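Local structure of antitoxin epsilon (Streptococcus pyogenes, 1GVN) at residues N23-L26 against N27-N31; S39-L42 against E43-L46. The protein neutralizes the cognate zeta toxin as the antitoxin of a plasmid-borne type II toxin-antitoxin system that kills cells which lose the plasmid. All coordinates share one frame; numbering follows the deposited sequence.

Contact 1: residues N23-L26 against N27-N31; sequences NRVL and NYVLN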
ATOM      1  N   ASN A  23      11.852   3.433  -6.654  1.00  8.44           N
ATOM      2  CA  ASN A  23      12.883   4.434  -6.899  1.00 10.62           C
ATOM      3  C   ASN A  23      12.366   5.859  -6.787  1.00  9.91           C
ATOM      4  O   ASN A  23      13.061   6.724  -6.273  1.00 10.86           O
ATOM      5  CB  ASN A  23      13.546   4.211  -8.262  1.00  9.58           C
ATOM      6  CG  ASN A  23      14.483   3.018  -8.253  1.00 11.63           C
ATOM      7  OD1 ASN A  23      15.061   2.691  -7.219  1.00 12.01           O
ATOM      8  ND2 ASN A  23      14.647   2.367  -9.404  1.00  7.74           N
ATOM      9  N   ARG A  24      11.146   6.100  -7.257  1.00  9.42           N
ATOM     10  CA  ARG A  24      10.551   7.430  -7.163  1.00 10.08           C
ATOM     11  C   ARG A  24      10.455   7.806  -5.689  1.00  9.58           C
ATOM     12  O   ARG A  24      10.845   8.900  -5.283  1.00  9.18           O
ATOM     13  CB  ARG A  24       9.148   7.434  -7.783  1.00 10.96           C
ATOM     14  CG  ARG A  24       8.380   8.746  -7.614  1.00 12.58           C
ATOM     15  CD  ARG A  24       6.970   8.632  -8.192  1.00 13.28           C
ATOM     16  NE  ARG A  24       7.009   8.248  -9.600  1.00 13.82           N
ATOM     17  CZ  ARG A  24       6.347   7.216 -10.118  1.00 14.90           C
ATOM     18  NH1 ARG A  24       5.580   6.453  -9.350  1.00 11.83           N
ATOM     19  NH2 ARG A  24       6.470   6.931 -11.407  1.00 13.30           N
ATOM     20  N   VAL A  25       9.929   6.888  -4.887  1.00  7.86           N
ATOM     21  CA  VAL A  25       9.777   7.124  -3.460  1.00  9.33           C
ATOM     22  C   VAL A  25      11.124   7.272  -2.757  1.00  7.81           C
ATOM     23  O   VAL A  25      11.306   8.180  -1.939  1.00  7.25           O
ATOM     24  CB  VAL A  25       8.973   5.989  -2.798  1.00  9.43           C
ATOM     25  CG1 VAL A  25       8.844   6.245  -1.299  1.00 10.93           C
ATOM     26  CG2 VAL A  25       7.590   5.904  -3.433  1.00 10.41           C
ATOM     27  N   LEU A  26      12.064   6.382  -3.063  1.00  8.14           N
ATOM     28  CA  LEU A  26      13.387   6.457  -2.451  1.00  9.33           C
ATOM     29  C   LEU A  26      14.033   7.803  -2.778  1.00  9.64           C
ATOM     30  O   LEU A  26      14.553   8.482  -1.891  1.00  9.57           O
ATOM     31  CB  LEU A  26      14.292   5.330  -2.964  1.00  8.88           C
ATOM     32  CG  LEU A  26      15.729   5.368  -2.414  1.00  9.42           C
ATOM     33  CD1 LEU A  26      15.728   5.179  -0.891  1.00  7.76           C
ATOM     34  CD2 LEU A  26      16.555   4.277  -3.080  1.00  7.63           C
ATOM     35  N   ASN A  27      13.997   8.186  -4.053  1.00  8.18           N
ATOM     36  CA  ASN A  27      14.585   9.458  -4.469  1.00 10.67           C
ATOM     37  C   ASN A  27      14.028  10.638  -3.691  1.00 11.35           C
ATOM     38  O   ASN A  27      14.772  11.517  -3.257  1.00 12.63           O
ATOM     39  CB  ASN A  27      14.367   9.700  -5.966  1.00 11.06           C
ATOM     40  CG  ASN A  27      15.579   9.327  -6.792  1.00 13.61           C
ATOM     41  OD1 ASN A  27      16.717   9.508  -6.356  1.00 13.64           O
ATOM     42  ND2 ASN A  27      15.345   8.817  -8.000  1.00 16.14           N
ATOM     43  N   TYR A  28      12.712  10.655  -3.524  1.00 10.95           N
ATOM     44  CA  TYR A  28      12.048  11.735  -2.806  1.00 11.52           C
ATOM     45  C   TYR A  28      12.492  11.779  -1.348  1.00 11.08           C
ATOM     46  O   TYR A  28      12.883  12.833  -0.837  1.00 10.23           O
ATOM     47  CB  TYR A  28      10.533  11.547  -2.903  1.00 12.19           C
ATOM     48  CG  TYR A  28       9.715  12.619  -2.224  1.00 13.41           C
ATOM     49  CD1 TYR A  28       9.558  12.633  -0.839  1.00 14.90           C
ATOM     50  CD2 TYR A  28       9.066  13.600  -2.971  1.00 15.98           C
ATOM     51  CE1 TYR A  28       8.768  13.592  -0.213  1.00 14.77           C
ATOM     52  CE2 TYR A  28       8.269  14.565  -2.353  1.00 17.56           C
ATOM     53  CZ  TYR A  28       8.125  14.549  -0.975  1.00 17.59           C
ATOM     54  OH  TYR A  28       7.315  15.477  -0.359  1.00 21.01           O
ATOM     55  N   VAL A  29      12.441  10.631  -0.682  1.00 10.66           N
ATOM     56  CA  VAL A  29      12.845  10.545   0.718  1.00 10.52           C
ATOM     57  C   VAL A  29      14.281  11.025   0.909  1.00 12.77           C
ATOM     58  O   VAL A  29      14.567  11.800   1.825  1.00 12.76           O
ATOM     59  CB  VAL A  29      12.700   9.097   1.248  1.00 11.64           C
ATOM     60  CG1 VAL A  29      13.377   8.951   2.611  1.00 10.23           C
ATOM     61  CG2 VAL A  29      11.218   8.747   1.367  1.00 11.77           C
ATOM     62  N   LEU A  30      15.182  10.583   0.039  1.00 11.02           N
ATOM     63  CA  LEU A  30      16.574  10.996   0.145  1.00 11.29           C
ATOM     64  C   LEU A  30      16.746  12.473  -0.198  1.00 12.94           C
ATOM     65  O   LEU A  30      17.433  13.214   0.515  1.00 12.51           O
ATOM     66  CB  LEU A  30      17.454  10.139  -0.771  1.00  9.34           C
ATOM     67  CG  LEU A  30      17.549   8.656  -0.388  1.00  9.45           C
ATOM     68  CD1 LEU A  30      18.431   7.925  -1.404  1.00  9.95           C
ATOM     69  CD2 LEU A  30      18.125   8.517   1.018  1.00  9.14           C
ATOM     70  N   ASN A  31      16.116  12.907  -1.284  1.00 14.08           N
ATOM     71  CA  ASN A  31      16.226  14.299  -1.693  1.00 16.59           C
ATOM     72  C   ASN A  31      15.700  15.251  -0.628  1.00 16.03           C
ATOM     73  O   ASN A  31      16.246  16.335  -0.441  1.00 16.10           O
ATOM     74  CB  ASN A  31      15.505  14.532  -3.028  1.00 19.10           C
ATOM     75  CG  ASN A  31      16.276  13.957  -4.218  1.00 28.04           C
ATOM     76  OD1 ASN A  31      17.485  14.172  -4.356  1.00 30.41           O
ATOM     77  ND2 ASN A  31      15.575  13.233  -5.088  1.00 31.42           N
TER
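Leu26 and Leu30, one turn apart on helix 5-31, lay their isobutyl groups against each other at an oblique angle. Leu26 CG and Leu30 CD1 approach to 3.9 Å, and Leu26 CD1 meets the same methyl at 3.9 Å, so that the CD1 methyl of Leu30 rests against the branch of Leu26, with its CG close behind. The first torsions differ and thereby converge: CG of Leu26 lies opposite its own amide nitrogen (chi1 178°), beside the carbonyl carbon and leaning along the helix toward Leu30, whereas Leu30 CG sits beside its backbone N (chi1 -66°) and leans back. Beneath the pair, Leu30 N donates to Leu26 O at 2.9 Å, almost in line with the carbonyl, and Leu30 CG also touches that oxygen.

Asn27 closes the preceding turn. Its backbone N reaches Asn23 O at 2.8 Å with an N-H...O angle of 165°, approaching from a direction tilted out of the carbonyl plane, while its CB packs 3.3 Å from the same Asn23 O. The amide ends of both asparagines look outward to the chain of another protein: Asn23 bonds to its backbone and to a polar side chain, and Asn27 OD1 accepts from a basic side chain.

Elsewhere around the turn, Val25 CG1 and Val29 CG2 stand 4.4 Å apart, and Val25 packs on Leu46, Leu47 and Leu50 of helix 42-54. The guanidinium of Arg24 extends to helix 63-83, where NH1 bonds to Asn77 OD1 and Ser80 OG.

The chemistry is thus divided round the helix: main-chain bonds satisfy the backbone, the valines face the rest of the chain, and the carboxamides hydrogen-bond the partner protein while Leu26 and Leu30 pack on an acidic and a basic side chain of it.

Contact 2: residues S39-L42 against E43-L46; sequences SQLL and EVNL
Leu41 O receives two backbone amides at the start of helix 42-54. Asn45 N lies 2.8 Å from Leu41 O, nearly in line with the carbonyl, and Val44 N makes a weak, strongly bent bond to the same oxygen. The side chains of Leu41 and Val44 run side by side, with Leu41 CB 3.9 Å from Val44 CG2. The next i to i+4 bond runs from Leu46 N to Leu42 O at 3.1 Å.

Asn45 also reaches back to the loop. With CG anti to the backbone N (chi1 -176°), its carboxamide swings toward Ser39, and ND2 gives Ser39 O a bond of 3.2 Å that lies in both the carbonyl plane and the amide plane. The same ND2 donates to Leu52 O of the second subunit, while OD1 accepts from Gln49 NE2; these partners together fix the rotation of the amide.

Farther out, Leu34 packs on Leu41, Glu43 and Val44, and Tyr79 of helix 63-83 covers Leu42 and Leu46. Gln40 bonds to Tyr61 and Asn57 of the second subunit. This is a helix N-terminus, with Leu41 as N-cap residue, its approach tied down by an asparagine at the end of the first turn and set at the subunit interface.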
ATOM      1  N   SER A  39       8.807   6.312  10.890  1.00 16.07           N
ATOM      2  CA  SER A  39       7.615   5.801  10.220  1.00 17.23           C
ATOM      3  C   SER A  39       6.394   6.714  10.309  1.00 16.33           C
ATOM      4  O   SER A  39       5.363   6.447   9.686  1.00 16.84           O
ATOM      5  CB  SER A  39       7.275   4.418  10.780  1.00 22.73           C
ATOM      6  OG  SER A  39       7.276   4.434  12.199  1.00 27.39           O
ATOM      7  N   GLN A  40       6.499   7.786  11.084  1.00 14.70           N
ATOM      8  CA  GLN A  40       5.399   8.737  11.207  1.00 13.01           C
ATOM      9  C   GLN A  40       5.352   9.621   9.962  1.00 12.52           C
ATOM     10  O   GLN A  40       4.286  10.071   9.553  1.00 13.32           O
ATOM     11  CB  GLN A  40       5.584   9.603  12.459  1.00 13.71           C
ATOM     12  CG  GLN A  40       4.712  10.857  12.530  1.00 13.97           C
ATOM     13  CD  GLN A  40       3.218  10.566  12.573  1.00 14.26           C
ATOM     14  OE1 GLN A  40       2.781   9.551  13.108  1.00 13.03           O
ATOM     15  NE2 GLN A  40       2.427  11.479  12.026  1.00 13.58           N
ATOM     16  N   LEU A  41       6.513   9.867   9.358  1.00 11.99           N
ATOM     17  CA  LEU A  41       6.568  10.702   8.160  1.00 12.17           C
ATOM     18  C   LEU A  41       5.846   9.949   7.045  1.00 12.07           C
ATOM     19  O   LEU A  41       6.195   8.819   6.725  1.00 11.58           O
ATOM     20  CB  LEU A  41       8.026  10.995   7.788  1.00 11.09           C
ATOM     21  CG  LEU A  41       8.842  11.662   8.908  1.00 11.80           C
ATOM     22  CD1 LEU A  41      10.274  11.895   8.451  1.00 12.69           C
ATOM     23  CD2 LEU A  41       8.190  12.984   9.305  1.00 11.93           C
ATOM     24  N   LEU A  42       4.829  10.581   6.469  1.00 12.33           N
ATOM     25  CA  LEU A  42       4.015   9.949   5.429  1.00 13.02           C
ATOM     26  C   LEU A  42       4.778   9.281   4.284  1.00 12.93           C
ATOM     27  O   LEU A  42       4.458   8.153   3.895  1.00 12.67           O
ATOM     28  CB  LEU A  42       3.013  10.963   4.861  1.00 14.70           C
ATOM     29  CG  LEU A  42       1.895  10.387   3.982  1.00 17.45           C
ATOM     30  CD1 LEU A  42       1.202   9.251   4.719  1.00 17.42           C
ATOM     31  CD2 LEU A  42       0.892  11.475   3.641  1.00 19.71           C
ATOM     32  N   GLU A  43       5.788   9.958   3.750  1.00 12.09           N
ATOM     33  CA  GLU A  43       6.547   9.404   2.635  1.00 12.22           C
ATOM     34  C   GLU A  43       7.455   8.260   3.054  1.00 11.20           C
ATOM     35  O   GLU A  43       7.734   7.362   2.259  1.00  8.76           O
ATOM     36  CB  GLU A  43       7.370  10.499   1.947  1.00 14.69           C
ATOM     37  CG  GLU A  43       6.527  11.679   1.476  1.00 13.36           C
ATOM     38  CD  GLU A  43       6.448  12.789   2.507  1.00 15.97           C
ATOM     39  OE1 GLU A  43       6.485  12.489   3.718  1.00 14.95           O
ATOM     40  OE2 GLU A  43       6.337  13.965   2.105  1.00 14.45           O
ATOM     41  N   VAL A  44       7.918   8.299   4.298  1.00 10.07           N
ATOM     42  CA  VAL A  44       8.777   7.251   4.819  1.00  8.16           C
ATOM     43  C   VAL A  44       7.908   6.036   5.146  1.00 10.09           C
ATOM     44  O   VAL A  44       8.338   4.898   4.986  1.00 10.75           O
ATOM     45  CB  VAL A  44       9.537   7.732   6.076  1.00  9.45           C
ATOM     46  CG1 VAL A  44      10.332   6.584   6.698  1.00  8.98           C
ATOM     47  CG2 VAL A  44      10.494   8.862   5.687  1.00  9.40           C
ATOM     48  N   ASN A  45       6.687   6.283   5.609  1.00 10.52           N
ATOM     49  CA  ASN A  45       5.768   5.193   5.918  1.00 11.11           C
ATOM     50  C   ASN A  45       5.503   4.438   4.613  1.00 10.03           C
ATOM     51  O   ASN A  45       5.507   3.203   4.576  1.00 10.86           O
ATOM     52  CB  ASN A  45       4.461   5.746   6.491  1.00 12.47           C
ATOM     53  CG  ASN A  45       3.500   4.650   6.915  1.00 16.48           C
ATOM     54  OD1 ASN A  45       2.876   3.993   6.081  1.00 17.76           O
ATOM     55  ND2 ASN A  45       3.387   4.439   8.219  1.00 15.08           N
ATOM     56  N   LEU A  46       5.298   5.183   3.534  1.00  8.76           N
ATOM     57  CA  LEU A  46       5.057   4.574   2.230  1.00  8.85           C
ATOM     58  C   LEU A  46       6.278   3.779   1.778  1.00  9.39           C
ATOM     59  O   LEU A  46       6.154   2.655   1.288  1.00  9.83           O
ATOM     60  CB  LEU A  46       4.741   5.646   1.186  1.00  8.59           C
ATOM     61  CG  LEU A  46       4.624   5.153  -0.262  1.00 11.66           C
ATOM     62  CD1 LEU A  46       3.532   4.104  -0.365  1.00 10.82           C
ATOM     63  CD2 LEU A  46       4.327   6.324  -1.177  1.00  8.57           C
TER

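How the contacts relate
From the N terminus, helix 5-31 spans the long dimension of the bundle, and contact 1 lies in its last turns. The connection through residues 32-41 then leads back, and contact 2 opens helix 42-54. The two contacts follow in series, neither nesting nor crossing, and each closes only a local turn. Their centres are nevertheless about 12 Å apart, because the connection brings the two helices together: Tyr28 OH and Glu43 OE2, 3.1 Å apart, probably form a hydrogen bond, while Val25 CG1 and Val29 CG2 each pack 3.9 Å from Glu43 O. Helix 63-83 meets both contacts, joining all three helices of the bundle.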